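Aminotransferase, class III (Deinococcus radiodurans, PDB 3I4J) probably acts as a pyridoxal-phosphate-dependent transaminase of class III, moving amino groups between substrates with the aid of its cofactor. Local coordinates at residues C[196-201]-C[230-235]; C[206-211]-C[347-352]; C[200-205]-C[400-405]; C[212-217]-C[244-249]; C[254-259]-C[271-276]. The protein carries 1 engineered substitution. All blocks are in the same frame, centred on the assembly; numbering follows the deposited sequence.

Contact 1: C[196-201]-C[230-235]; sequences AEPVVG and ADEVMS
Asp231 holds CG anti to its backbone N (chi1 -179°), while Glu197 keeps CG beside the backbone N, anti to the carbonyl carbon; the two side chains lie side by side and point the same way. They leave the C-terminal ends of strands 191-196 and 227-231, parallel neighbours in the seven-stranded mixed sheet of the large domain of a fold type I pyridoxal-phosphate enzyme. In class III relatives the aspartate at the end of this second strand faces the cofactor's pyridine nitrogen, and the position of Asp231 is consistent with that.

Between the two strands Asp231 N donates to Ala196 O at 2.8 Å. One residue on, a C-H takes over: Glu197 CA sits 3.3 Å from Asp231 O. The two carboxylate planes are turned 41° apart, and Glu197 OE2 stays 5.0 Å from Asp231 OD2. Each acid is held by its own neighbours. Glu197 OE1 is bonded to Ser130 OG, with a weak bond from Gly201 N to OE2. Asp231 OD1 closes an Asx turn by accepting from Val233 N at 3.1 Å.

Pro198 and Glu232 meet at about a right angle, with Pro198 CG 3.4 Å from Glu232 OE2. The bend of Glu232 at chi2 (-105°) goes with a carboxylate gripped by several donors: Ser235 OG reaches OE1 from above its plane, and the backbone of Ala245 and Leu246 supplies two more N-H groups. At the far end, Met234 SD rests 3.6 Å from Gly201 CA.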
# COMPACT_ATOMS: atom_id res chain seq x y z
N ALA C 196 -3.98 -18.10 -10.82
CA ALA C 196 -4.69 -17.59 -11.99
C ALA C 196 -5.86 -16.70 -11.62
O ALA C 196 -6.45 -16.83 -10.55
CB ALA C 196 -5.18 -18.75 -12.86
N GLU C 197 -6.19 -15.77 -12.53
CA GLU C 197 -7.35 -14.90 -12.35
C GLU C 197 -8.47 -15.75 -12.93
O GLU C 197 -8.37 -16.20 -14.07
CB GLU C 197 -7.25 -13.65 -13.23
CG GLU C 197 -6.09 -12.71 -12.95
CD GLU C 197 -5.99 -11.63 -14.01
OE1 GLU C 197 -5.43 -11.90 -15.10
OE2 GLU C 197 -6.48 -10.51 -13.77
N PRO C 198 -9.55 -15.99 -12.17
CA PRO C 198 -10.63 -16.81 -12.73
C PRO C 198 -11.10 -16.24 -14.07
O PRO C 198 -11.30 -16.97 -15.05
CB PRO C 198 -11.71 -16.75 -11.65
CG PRO C 198 -10.89 -16.65 -10.38
CD PRO C 198 -9.83 -15.63 -10.77
N VAL C 199 -11.30 -14.92 -14.09
CA VAL C 199 -11.69 -14.20 -15.30
C VAL C 199 -10.57 -13.19 -15.44
O VAL C 199 -10.28 -12.46 -14.49
CB VAL C 199 -13.05 -13.48 -15.11
CG1 VAL C 199 -13.35 -12.62 -16.33
CG2 VAL C 199 -14.16 -14.51 -14.91
N VAL C 200 -9.92 -13.17 -16.60
CA VAL C 200 -8.80 -12.28 -16.84
C VAL C 200 -9.16 -10.80 -16.89
O VAL C 200 -10.24 -10.43 -17.35
CB VAL C 200 -8.07 -12.67 -18.16
CG1 VAL C 200 -6.90 -11.73 -18.41
CG2 VAL C 200 -7.58 -14.11 -18.06
N GLY C 201 -8.25 -9.98 -16.40
CA GLY C 201 -8.47 -8.54 -16.37
C GLY C 201 -7.87 -7.81 -17.56
O GLY C 201 -8.06 -8.22 -18.71
N ALA C 230 -6.30 -18.31 -6.27
CA ALA C 230 -7.21 -17.61 -7.16
C ALA C 230 -6.97 -16.11 -6.98
O ALA C 230 -7.17 -15.56 -5.90
CB ALA C 230 -8.66 -17.93 -6.82
N ASP C 231 -6.51 -15.47 -8.05
CA ASP C 231 -6.26 -14.03 -8.03
C ASP C 231 -7.57 -13.35 -8.37
O ASP C 231 -7.94 -13.22 -9.54
CB ASP C 231 -5.18 -13.66 -9.06
CG ASP C 231 -4.87 -12.17 -9.06
OD1 ASP C 231 -5.65 -11.40 -8.48
OD2 ASP C 231 -3.85 -11.77 -9.66
N GLU C 232 -8.29 -12.93 -7.32
CA GLU C 232 -9.58 -12.27 -7.48
C GLU C 232 -9.49 -10.78 -7.20
O GLU C 232 -10.50 -10.14 -6.90
CB GLU C 232 -10.60 -12.90 -6.53
CG GLU C 232 -10.85 -14.39 -6.77
CD GLU C 232 -12.18 -14.68 -7.45
OE1 GLU C 232 -12.86 -13.73 -7.90
OE2 GLU C 232 -12.54 -15.87 -7.55
N VAL C 233 -8.29 -10.22 -7.32
CA VAL C 233 -8.12 -8.79 -7.04
C VAL C 233 -9.09 -7.95 -7.87
O VAL C 233 -9.60 -6.94 -7.39
CB VAL C 233 -6.66 -8.34 -7.30
CG1 VAL C 233 -6.55 -6.83 -7.13
CG2 VAL C 233 -5.73 -9.03 -6.31
N MET C 234 -9.35 -8.36 -9.10
CA MET C 234 -10.26 -7.60 -9.95
C MET C 234 -11.63 -8.26 -10.12
O MET C 234 -12.65 -7.58 -10.21
CB MET C 234 -9.65 -7.38 -11.32
CG MET C 234 -10.50 -6.53 -12.23
SD MET C 234 -9.72 -6.24 -13.83
CE MET C 234 -8.12 -5.55 -13.27
N SER C 235 -11.64 -9.59 -10.15
CA SER C 235 -12.87 -10.35 -10.36
C SER C 235 -13.71 -10.67 -9.13
O SER C 235 -14.84 -11.15 -9.26
CB SER C 235 -12.53 -11.68 -11.05
OG SER C 235 -11.76 -12.50 -10.17

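Contact 2: C[206-211]-C[347-352]; sequences ALAPAP and RGTGLL
Ala206 adopts a left-handed backbone conformation (phi 61°) in an otherwise irregular chain, whereas Arg347, which it packs against, lies extended at the end of strand 343-349. The nearest CA atoms across the segments are those of Ala206 and Gly348, 6.0 Å apart. Past this point the second segment folds back in a type II' turn from Thr349 to Leu352, with the positive phi taken by Gly350. Thr349 N donates to Leu352 O, and Leu352 N returns a longer bond to Thr349 O.

The guanidinium of Arg347 lies flat against the backbone of Leu207, with Leu207 CA 3.8 Å above its plane and over its centre. Leu207 also brings its side chain up, placing CD1 3.4 Å from Arg347 NH1. A bend at chi3 (-62°) turns NE out of the extended line of the arginine chain. Past Leu207, NH2 of Arg347 is bonded to Ala205 O and forms a salt bridge with Asp204 OD1, which helps fix the rotation of the flat group.

The turn makes a tight two-residue beta hairpin between strands 343-349 and 352-357, part of the three-stranded antiparallel sheet in the small domain; the loop pressed on it follows strand 191-196 of the central sheet. Ala206 CB fits against the returning strand, 3.7 Å from Leu352 O and 4.3 Å from Leu352 CG.

A water spans the gap, donating to Ala206 O at 2.7 Å. It is also hydrogen-bonded to Thr349 OG1, again at 2.7 Å. That same OG1 has Ala208 CB 3.8 Å away.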
# COMPACT_ATOMS: atom_id res chain seq x y z
N ALA C 206 -11.49 -9.46 -19.89
CA ALA C 206 -12.56 -10.38 -19.54
C ALA C 206 -12.53 -11.78 -20.13
O ALA C 206 -13.57 -12.42 -20.25
CB ALA C 206 -13.90 -9.72 -19.85
N LEU C 207 -11.35 -12.25 -20.50
CA LEU C 207 -11.24 -13.60 -21.05
C LEU C 207 -11.62 -14.58 -19.95
O LEU C 207 -11.09 -14.52 -18.84
CB LEU C 207 -9.81 -13.89 -21.51
CG LEU C 207 -9.60 -15.31 -22.04
CD1 LEU C 207 -10.45 -15.51 -23.29
CD2 LEU C 207 -8.13 -15.55 -22.34
N ALA C 208 -12.55 -15.49 -20.25
CA ALA C 208 -12.99 -16.47 -19.27
C ALA C 208 -12.99 -17.87 -19.88
O ALA C 208 -13.42 -18.06 -21.01
CB ALA C 208 -14.39 -16.13 -18.78
N PRO C 209 -12.49 -18.85 -19.12
CA PRO C 209 -12.43 -20.25 -19.58
C PRO C 209 -13.85 -20.80 -19.72
O PRO C 209 -14.81 -20.22 -19.20
CB PRO C 209 -11.65 -20.94 -18.47
CG PRO C 209 -10.78 -19.83 -17.92
CD PRO C 209 -11.75 -18.69 -17.86
N ALA C 210 -13.97 -21.92 -20.43
CA ALA C 210 -15.26 -22.55 -20.63
C ALA C 210 -15.68 -23.32 -19.39
O ALA C 210 -14.87 -23.59 -18.50
CB ALA C 210 -15.19 -23.50 -21.83
N PRO C 211 -16.97 -23.69 -19.30
CA PRO C 211 -17.43 -24.44 -18.14
C PRO C 211 -16.58 -25.70 -18.00
O PRO C 211 -16.09 -26.23 -19.00
CB PRO C 211 -18.89 -24.75 -18.49
CG PRO C 211 -19.30 -23.53 -19.28
CD PRO C 211 -18.10 -23.34 -20.19
N ARG C 347 -17.00 -9.80 -24.77
CA ARG C 347 -17.08 -10.78 -23.70
C ARG C 347 -17.50 -10.16 -22.38
O ARG C 347 -17.28 -8.97 -22.15
CB ARG C 347 -15.71 -11.45 -23.50
CG ARG C 347 -15.14 -12.07 -24.76
CD ARG C 347 -13.78 -12.69 -24.53
NE ARG C 347 -12.77 -11.73 -24.10
CZ ARG C 347 -11.49 -11.79 -24.46
NH1 ARG C 347 -11.07 -12.76 -25.26
NH2 ARG C 347 -10.63 -10.89 -24.02
N GLY C 348 -18.08 -10.97 -21.51
CA GLY C 348 -18.49 -10.47 -20.22
C GLY C 348 -18.93 -11.53 -19.23
O GLY C 348 -19.57 -12.51 -19.60
N THR C 349 -18.55 -11.34 -17.98
CA THR C 349 -18.93 -12.23 -16.89
C THR C 349 -19.34 -11.25 -15.80
O THR C 349 -18.49 -10.58 -15.22
CB THR C 349 -17.74 -13.10 -16.39
OG1 THR C 349 -17.24 -13.90 -17.47
CG2 THR C 349 -18.21 -14.04 -15.30
N GLY C 350 -20.63 -11.16 -15.53
CA GLY C 350 -21.09 -10.20 -14.53
C GLY C 350 -20.77 -8.81 -15.08
O GLY C 350 -20.99 -8.55 -16.27
N LEU C 351 -20.24 -7.92 -14.25
CA LEU C 351 -19.91 -6.58 -14.72
C LEU C 351 -18.43 -6.37 -15.02
O LEU C 351 -17.87 -5.30 -14.78
CB LEU C 351 -20.42 -5.52 -13.74
CG LEU C 351 -21.89 -5.13 -13.95
CD1 LEU C 351 -22.37 -4.21 -12.82
CD2 LEU C 351 -22.04 -4.44 -15.30
N LEU C 352 -17.79 -7.42 -15.53
CA LEU C 352 -16.40 -7.36 -15.97
C LEU C 352 -16.54 -7.73 -17.44
O LEU C 352 -16.80 -8.89 -17.77
CB LEU C 352 -15.53 -8.37 -15.22
CG LEU C 352 -14.08 -8.47 -15.71
CD1 LEU C 352 -13.49 -7.08 -15.82
CD2 LEU C 352 -13.26 -9.33 -14.75
O HOH W 1 -16.18 -12.88 -19.73

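Contact 3: C[200-205]-C[400-405]; sequences VGASDA and HLLLGP
The carboxylate of Asp204 meets the imidazole of His400 at a slant, their planes 66° apart, yet OD1 itself lies at the ring edge in the plane of the imidazole. His400 NE2 donates to Asp204 OD1 at 3.4 Å, a weak bond because it is long and bent to 135° at the hydrogen. Next along the same edge, His400 CD2 faces Ala205 N at 3.6 Å, leaving the ring edge-on to the loop.

Leu402 points to the same side of strand 400-403 as His400, and its two methyls reach different parts of the loop. A chi1 of -168° puts CG anti to the backbone N; from there CD1 packs against CA and CB of Ala205, 3.9 Å from Ala205 CB, while CD2 meets Ala202, 4.3 Å from Ala202 CB. Ala202 sits within a turn tied by Asp204 N to Gly201 O at 3.2 Å, and Ala205 follows directly after it. Ala205 CB completes the fit against Leu401 O, 3.8 Å away.

The contact thus seats the loop after strand 191-196, from the central sheet of the large domain, on an edge strand of the small three-stranded sheet. Asp204 has its stronger partners beyond the pair, in salt bridges from OD1 to Arg347 and from OD2 to Lys165. Those two cations would favour a charged carboxylate, and His400 probably adds only a modest polar contribution at its side.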
# COMPACT_ATOMS: atom_id res chain seq x y z
N VAL C 200 -9.92 -13.17 -16.60
CA VAL C 200 -8.80 -12.28 -16.84
C VAL C 200 -9.16 -10.80 -16.89
O VAL C 200 -10.24 -10.43 -17.35
CB VAL C 200 -8.07 -12.67 -18.16
CG1 VAL C 200 -6.90 -11.73 -18.41
CG2 VAL C 200 -7.58 -14.11 -18.06
N GLY C 201 -8.25 -9.98 -16.40
CA GLY C 201 -8.47 -8.54 -16.37
C GLY C 201 -7.87 -7.81 -17.56
O GLY C 201 -8.06 -8.22 -18.71
N ALA C 202 -7.15 -6.74 -17.28
CA ALA C 202 -6.53 -5.90 -18.30
C ALA C 202 -5.72 -6.62 -19.38
O ALA C 202 -5.81 -6.27 -20.55
CB ALA C 202 -5.65 -4.85 -17.62
N SER C 203 -4.94 -7.63 -18.99
CA SER C 203 -4.11 -8.37 -19.94
C SER C 203 -4.86 -8.91 -21.15
O SER C 203 -4.34 -8.89 -22.27
CB SER C 203 -3.39 -9.52 -19.22
OG SER C 203 -4.32 -10.43 -18.67
N ASP C 204 -6.07 -9.41 -20.93
CA ASP C 204 -6.90 -9.94 -22.01
C ASP C 204 -8.33 -9.72 -21.53
O ASP C 204 -8.96 -10.63 -21.00
CB ASP C 204 -6.64 -11.44 -22.20
CG ASP C 204 -6.95 -11.90 -23.62
OD1 ASP C 204 -7.96 -11.45 -24.19
OD2 ASP C 204 -6.18 -12.72 -24.15
N ALA C 205 -8.80 -8.50 -21.73
CA ALA C 205 -10.12 -8.05 -21.30
C ALA C 205 -11.24 -9.08 -21.14
O ALA C 205 -11.87 -9.49 -22.11
CB ALA C 205 -10.60 -6.92 -22.22
N HIS C 400 -7.62 -3.70 -26.81
CA HIS C 400 -8.67 -4.19 -25.92
C HIS C 400 -9.26 -3.07 -25.08
O HIS C 400 -8.55 -2.15 -24.67
CB HIS C 400 -8.12 -5.27 -24.98
CG HIS C 400 -7.87 -6.59 -25.63
ND1 HIS C 400 -7.38 -6.70 -26.92
CD2 HIS C 400 -7.99 -7.85 -25.16
CE1 HIS C 400 -7.22 -7.98 -27.21
NE2 HIS C 400 -7.58 -8.70 -26.16
N LEU C 401 -10.56 -3.16 -24.82
CA LEU C 401 -11.25 -2.18 -23.99
C LEU C 401 -11.86 -2.94 -22.82
O LEU C 401 -12.64 -3.87 -23.02
CB LEU C 401 -12.34 -1.48 -24.80
CG LEU C 401 -13.17 -0.41 -24.08
CD1 LEU C 401 -12.25 0.69 -23.55
CD2 LEU C 401 -14.19 0.17 -25.04
N LEU C 402 -11.50 -2.55 -21.60
CA LEU C 402 -12.03 -3.20 -20.41
C LEU C 402 -13.11 -2.31 -19.80
O LEU C 402 -12.87 -1.14 -19.51
CB LEU C 402 -10.91 -3.46 -19.40
CG LEU C 402 -11.22 -4.37 -18.21
CD1 LEU C 402 -11.70 -5.73 -18.72
CD2 LEU C 402 -9.97 -4.55 -17.36
N LEU C 403 -14.30 -2.86 -19.63
CA LEU C 403 -15.42 -2.12 -19.06
C LEU C 403 -15.89 -2.77 -17.76
O LEU C 403 -15.80 -3.98 -17.58
CB LEU C 403 -16.57 -2.04 -20.06
CG LEU C 403 -16.31 -1.31 -21.38
CD1 LEU C 403 -17.46 -1.57 -22.35
CD2 LEU C 403 -16.15 0.18 -21.11
N GLY C 404 -16.42 -1.95 -16.86
CA GLY C 404 -16.90 -2.46 -15.60
C GLY C 404 -17.33 -1.34 -14.69
O GLY C 404 -16.56 -0.89 -13.84
N PRO C 405 -18.57 -0.86 -14.85
CA PRO C 405 -19.11 0.22 -14.02
C PRO C 405 -19.45 -0.30 -12.63
O PRO C 405 -19.38 -1.50 -12.37
CB PRO C 405 -20.34 0.66 -14.81
CG PRO C 405 -20.83 -0.64 -15.38
CD PRO C 405 -19.55 -1.29 -15.87

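Contact 4: C[212-217]-C[244-249]; sequences GYYERV and LALSRW
Tyr214 drives the edge of its ring into the face of Trp249 in a T-shaped stack, the planes 89° apart and the ring centroid 4.8 Å from that of the indole's six-membered ring. The atom at the point of entry is Tyr214 CD2, which comes within 3.4 Å of Trp249 CD2. Both faces of the tyrosine are occupied. Leu246 CD1 sits over one in a CH-pi contact, 3.9 Å from the ring centroid and 29° off the normal. On the opposite face, the neighbouring Tyr213 places CD2 over the ring centre. The indole edge takes polar atoms: Glu215 OE1 lies in plane, 3.4 Å from Trp249 CD1, and Ala245 O is another in-plane neighbour.

These rings join the start of helix 213-224, with Gly212 at its N-cap, to the short 3-10 segment 245-248. The helix is the crossover of a beta-alpha-beta unit linking the parallel strands 191-196 and 227-231, and Trp249 and Leu246 wedge in at its first turn. A chi1 of -69° sets Tyr214 CG, the ring atom nearest Leu246 CD1, beside the backbone N.

The polar ends have partners beyond the two segments. Tyr214 OH is bonded to Pro198 O and Arg127 NH1, the latter also reaching Tyr213 OH, while Trp249 NE1 bonds to Ala210 O. Glu215, bent at chi2, crosses Trp249 at about a right angle. Its OE2 comes 3.3 Å from Trp249 O, two acceptors side by side without a bond; the hydrogen bond of OE2 is with Ser250 OG.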
# COMPACT_ATOMS: atom_id res chain seq x y z
N GLY C 212 -16.39 -26.15 -16.76
CA GLY C 212 -15.60 -27.34 -16.51
C GLY C 212 -14.11 -27.12 -16.30
O GLY C 212 -13.42 -28.00 -15.78
N TYR C 213 -13.62 -25.94 -16.68
CA TYR C 213 -12.20 -25.63 -16.56
C TYR C 213 -11.65 -25.64 -15.13
O TYR C 213 -10.74 -26.40 -14.81
CB TYR C 213 -11.91 -24.27 -17.20
CG TYR C 213 -10.45 -23.88 -17.27
CD1 TYR C 213 -9.69 -24.15 -18.41
CD2 TYR C 213 -9.85 -23.19 -16.22
CE1 TYR C 213 -8.37 -23.72 -18.51
CE2 TYR C 213 -8.53 -22.76 -16.31
CZ TYR C 213 -7.80 -23.02 -17.45
OH TYR C 213 -6.52 -22.53 -17.57
N TYR C 214 -12.20 -24.79 -14.27
CA TYR C 214 -11.68 -24.74 -12.91
C TYR C 214 -11.99 -25.96 -12.06
O TYR C 214 -11.28 -26.24 -11.09
CB TYR C 214 -12.13 -23.45 -12.22
CG TYR C 214 -11.44 -22.26 -12.83
CD1 TYR C 214 -10.06 -22.12 -12.77
CD2 TYR C 214 -12.17 -21.31 -13.56
CE1 TYR C 214 -9.40 -21.06 -13.42
CE2 TYR C 214 -11.53 -20.25 -14.21
CZ TYR C 214 -10.16 -20.13 -14.14
OH TYR C 214 -9.54 -19.10 -14.82
N GLU C 215 -13.05 -26.69 -12.41
CA GLU C 215 -13.38 -27.91 -11.67
C GLU C 215 -12.21 -28.87 -11.90
O GLU C 215 -11.72 -29.51 -10.96
CB GLU C 215 -14.68 -28.54 -12.20
CG GLU C 215 -15.94 -27.75 -11.87
CD GLU C 215 -16.28 -26.67 -12.88
OE1 GLU C 215 -15.41 -26.31 -13.72
OE2 GLU C 215 -17.41 -26.16 -12.84
N ARG C 216 -11.75 -28.95 -13.15
CA ARG C 216 -10.63 -29.82 -13.50
C ARG C 216 -9.32 -29.29 -12.91
O ARG C 216 -8.50 -30.07 -12.43
CB ARG C 216 -10.52 -29.97 -15.02
CG ARG C 216 -9.36 -30.86 -15.50
CD ARG C 216 -9.40 -32.26 -14.88
NE ARG C 216 -10.68 -32.92 -15.12
CZ ARG C 216 -11.05 -33.46 -16.27
NH1 ARG C 216 -10.23 -33.44 -17.32
NH2 ARG C 216 -12.25 -34.01 -16.39
N VAL C 217 -9.13 -27.97 -12.93
CA VAL C 217 -7.92 -27.38 -12.35
C VAL C 217 -7.84 -27.73 -10.86
O VAL C 217 -6.79 -28.12 -10.36
CB VAL C 217 -7.91 -25.84 -12.51
CG1 VAL C 217 -6.82 -25.23 -11.61
CG2 VAL C 217 -7.64 -25.47 -13.95
N LEU C 244 -17.17 -14.62 -5.28
CA LEU C 244 -15.85 -14.81 -5.87
C LEU C 244 -16.16 -15.40 -7.24
O LEU C 244 -17.01 -16.28 -7.37
CB LEU C 244 -15.00 -15.80 -5.05
CG LEU C 244 -14.50 -15.31 -3.68
CD1 LEU C 244 -13.79 -16.44 -2.96
CD2 LEU C 244 -13.56 -14.12 -3.88
N ALA C 245 -15.49 -14.90 -8.27
CA ALA C 245 -15.74 -15.37 -9.64
C ALA C 245 -15.49 -16.86 -9.82
O ALA C 245 -16.17 -17.52 -10.60
CB ALA C 245 -14.88 -14.58 -10.63
N LEU C 246 -14.51 -17.39 -9.09
CA LEU C 246 -14.16 -18.81 -9.20
C LEU C 246 -15.34 -19.72 -8.91
O LEU C 246 -15.47 -20.79 -9.52
CB LEU C 246 -13.02 -19.15 -8.23
CG LEU C 246 -12.43 -20.56 -8.35
CD1 LEU C 246 -11.83 -20.74 -9.74
CD2 LEU C 246 -11.35 -20.78 -7.28
N SER C 247 -16.20 -19.30 -7.99
CA SER C 247 -17.38 -20.07 -7.59
C SER C 247 -18.38 -20.30 -8.72
O SER C 247 -19.23 -21.19 -8.62
CB SER C 247 -18.09 -19.38 -6.43
OG SER C 247 -17.25 -19.30 -5.30
N ARG C 248 -18.31 -19.50 -9.78
CA ARG C 248 -19.23 -19.67 -10.89
C ARG C 248 -19.02 -21.04 -11.53
O ARG C 248 -19.90 -21.57 -12.21
CB ARG C 248 -19.03 -18.57 -11.93
CG ARG C 248 -19.45 -17.19 -11.44
CD ARG C 248 -19.25 -16.14 -12.53
NE ARG C 248 -20.10 -16.39 -13.69
CZ ARG C 248 -21.31 -15.88 -13.87
NH1 ARG C 248 -21.83 -15.06 -12.97
NH2 ARG C 248 -22.00 -16.19 -14.96
N TRP C 249 -17.84 -21.61 -11.29
CA TRP C 249 -17.51 -22.93 -11.81
C TRP C 249 -17.82 -24.00 -10.77
O TRP C 249 -16.94 -24.45 -10.04
CB TRP C 249 -16.03 -22.98 -12.20
CG TRP C 249 -15.71 -22.39 -13.56
CD1 TRP C 249 -15.55 -23.08 -14.73
CD2 TRP C 249 -15.50 -21.01 -13.88
NE1 TRP C 249 -15.25 -22.21 -15.75
CE2 TRP C 249 -15.21 -20.93 -15.26
CE3 TRP C 249 -15.52 -19.82 -13.13
CZ2 TRP C 249 -14.95 -19.72 -15.91
CZ3 TRP C 249 -15.26 -18.61 -13.78
CH2 TRP C 249 -14.98 -18.57 -15.16

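Contact 5: C[254-259]-C[271-276]; sequences PDIAVL and AGLLAA
Leu259 and Leu274 touch through their CD1 methyls, 4.1 Å apart, on the face of the sheet that also carries Ala257. There Ala257 CB lies 4.4 Å from Leu274 CB. On the other face Ile256 CG2 packs on Leu273 CB at 4.1 Å. Helix 98-115 lies over this side, touching Ile256, Val258 and Leu273.

The two strands form a beta hairpin, running at 167° to each other. Strand 271-275 is the one antiparallel strand set among the parallel ones of the seven-stranded sheet, a hallmark of fold type I pyridoxal-phosphate enzymes.

Ala257 and Leu274 form a hydrogen-bonded pair, with Ala257 N to Leu274 O at 2.9 Å and Leu274 N to Ala257 O at 2.8 Å. In the next such pair Leu259 N to Gly272 O is 2.7 Å and Gly272 N to Leu259 O 3.0 Å. The ladder ends with Ala276 N on Asp255 O at 2.9 Å. Asp255 OD2 forms a salt bridge with Arg218 and also accepts from Phe228 N of the neighbouring strand, and Ala275 packs on Phe5 of the second subunit.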
# COMPACT_ATOMS: atom_id res chain seq x y z
N PRO C 254 -10.59 -22.18 -3.90
CA PRO C 254 -9.14 -22.28 -3.98
C PRO C 254 -8.57 -22.54 -2.59
O PRO C 254 -9.31 -22.63 -1.61
CB PRO C 254 -8.74 -20.91 -4.51
CG PRO C 254 -9.68 -20.01 -3.76
CD PRO C 254 -11.02 -20.77 -3.77
N ASP C 255 -7.24 -22.68 -2.51
CA ASP C 255 -6.57 -22.88 -1.24
C ASP C 255 -6.25 -21.48 -0.69
O ASP C 255 -6.19 -21.28 0.52
CB ASP C 255 -5.30 -23.70 -1.44
CG ASP C 255 -5.60 -25.09 -1.96
OD1 ASP C 255 -6.44 -25.78 -1.34
OD2 ASP C 255 -5.00 -25.50 -2.97
N ILE C 256 -6.06 -20.53 -1.59
CA ILE C 256 -5.80 -19.13 -1.23
C ILE C 256 -6.53 -18.23 -2.22
O ILE C 256 -6.39 -18.40 -3.43
CB ILE C 256 -4.30 -18.77 -1.31
CG1 ILE C 256 -3.49 -19.57 -0.29
CG2 ILE C 256 -4.12 -17.27 -1.03
CD1 ILE C 256 -1.98 -19.40 -0.43
N ALA C 257 -7.33 -17.30 -1.71
CA ALA C 257 -8.05 -16.35 -2.56
C ALA C 257 -7.45 -14.97 -2.30
O ALA C 257 -7.40 -14.52 -1.15
CB ALA C 257 -9.54 -16.35 -2.23
N VAL C 258 -6.99 -14.31 -3.36
CA VAL C 258 -6.39 -12.98 -3.23
C VAL C 258 -7.42 -11.91 -3.57
O VAL C 258 -8.04 -11.94 -4.64
CB VAL C 258 -5.19 -12.83 -4.18
CG1 VAL C 258 -4.44 -11.52 -3.87
CG2 VAL C 258 -4.26 -14.02 -4.02
N LEU C 259 -7.59 -10.95 -2.66
CA LEU C 259 -8.56 -9.87 -2.82
C LEU C 259 -7.91 -8.50 -2.83
O LEU C 259 -6.82 -8.31 -2.30
CB LEU C 259 -9.59 -9.94 -1.69
CG LEU C 259 -10.22 -11.31 -1.48
CD1 LEU C 259 -11.04 -11.33 -0.19
CD2 LEU C 259 -11.08 -11.65 -2.69
N ALA C 271 -6.78 -4.58 0.94
CA ALA C 271 -6.63 -5.78 0.12
C ALA C 271 -6.28 -6.90 1.09
O ALA C 271 -6.20 -6.69 2.30
CB ALA C 271 -5.49 -5.59 -0.89
N GLY C 272 -6.06 -8.10 0.56
CA GLY C 272 -5.72 -9.19 1.45
C GLY C 272 -5.94 -10.53 0.80
O GLY C 272 -6.21 -10.62 -0.39
N LEU C 273 -5.81 -11.59 1.60
CA LEU C 273 -6.02 -12.93 1.09
C LEU C 273 -6.75 -13.76 2.13
O LEU C 273 -6.74 -13.43 3.32
CB LEU C 273 -4.69 -13.59 0.72
CG LEU C 273 -3.59 -13.77 1.76
CD1 LEU C 273 -3.94 -14.93 2.69
CD2 LEU C 273 -2.27 -14.05 1.06
N LEU C 274 -7.41 -14.81 1.67
CA LEU C 274 -8.13 -15.73 2.55
C LEU C 274 -7.45 -17.06 2.31
O LEU C 274 -7.37 -17.53 1.17
CB LEU C 274 -9.61 -15.81 2.17
CG LEU C 274 -10.49 -14.63 2.59
CD1 LEU C 274 -11.85 -14.73 1.89
CD2 LEU C 274 -10.66 -14.63 4.11
N ALA C 275 -6.92 -17.65 3.38
CA ALA C 275 -6.22 -18.93 3.28
C ALA C 275 -6.98 -20.05 3.97
O ALA C 275 -7.58 -19.86 5.03
CB ALA C 275 -4.83 -18.80 3.88
N ALA C 276 -6.93 -21.23 3.37
CA ALA C 276 -7.60 -22.40 3.93
C ALA C 276 -6.98 -22.69 5.30
O ALA C 276 -5.79 -22.49 5.50
CB ALA C 276 -7.42 -23.60 3.01

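How the contacts relate
Following the chain from the N terminus, the loop after strand 191-196 starts contacts 1, 2 and 3. Contact 1 closes a short loop back to the end of strand 227-231, and contact 3, which shares Val200 and Gly201 with it, closes the longest, out to strand 400-403. Contact 2 is nested inside contact 3 and reaches the same small sheet. Contacts 2 and 4 each cross contact 1, since their segments alternate with its own. Contact 4 ties the crossover helix to the chain after strand 227-231. Contact 5 follows contacts 1 and 4 in series; both it and contact 4 nest within contacts 2 and 3. Contacts 1 and 5 join through neighbouring strands 227-231 and 256-259.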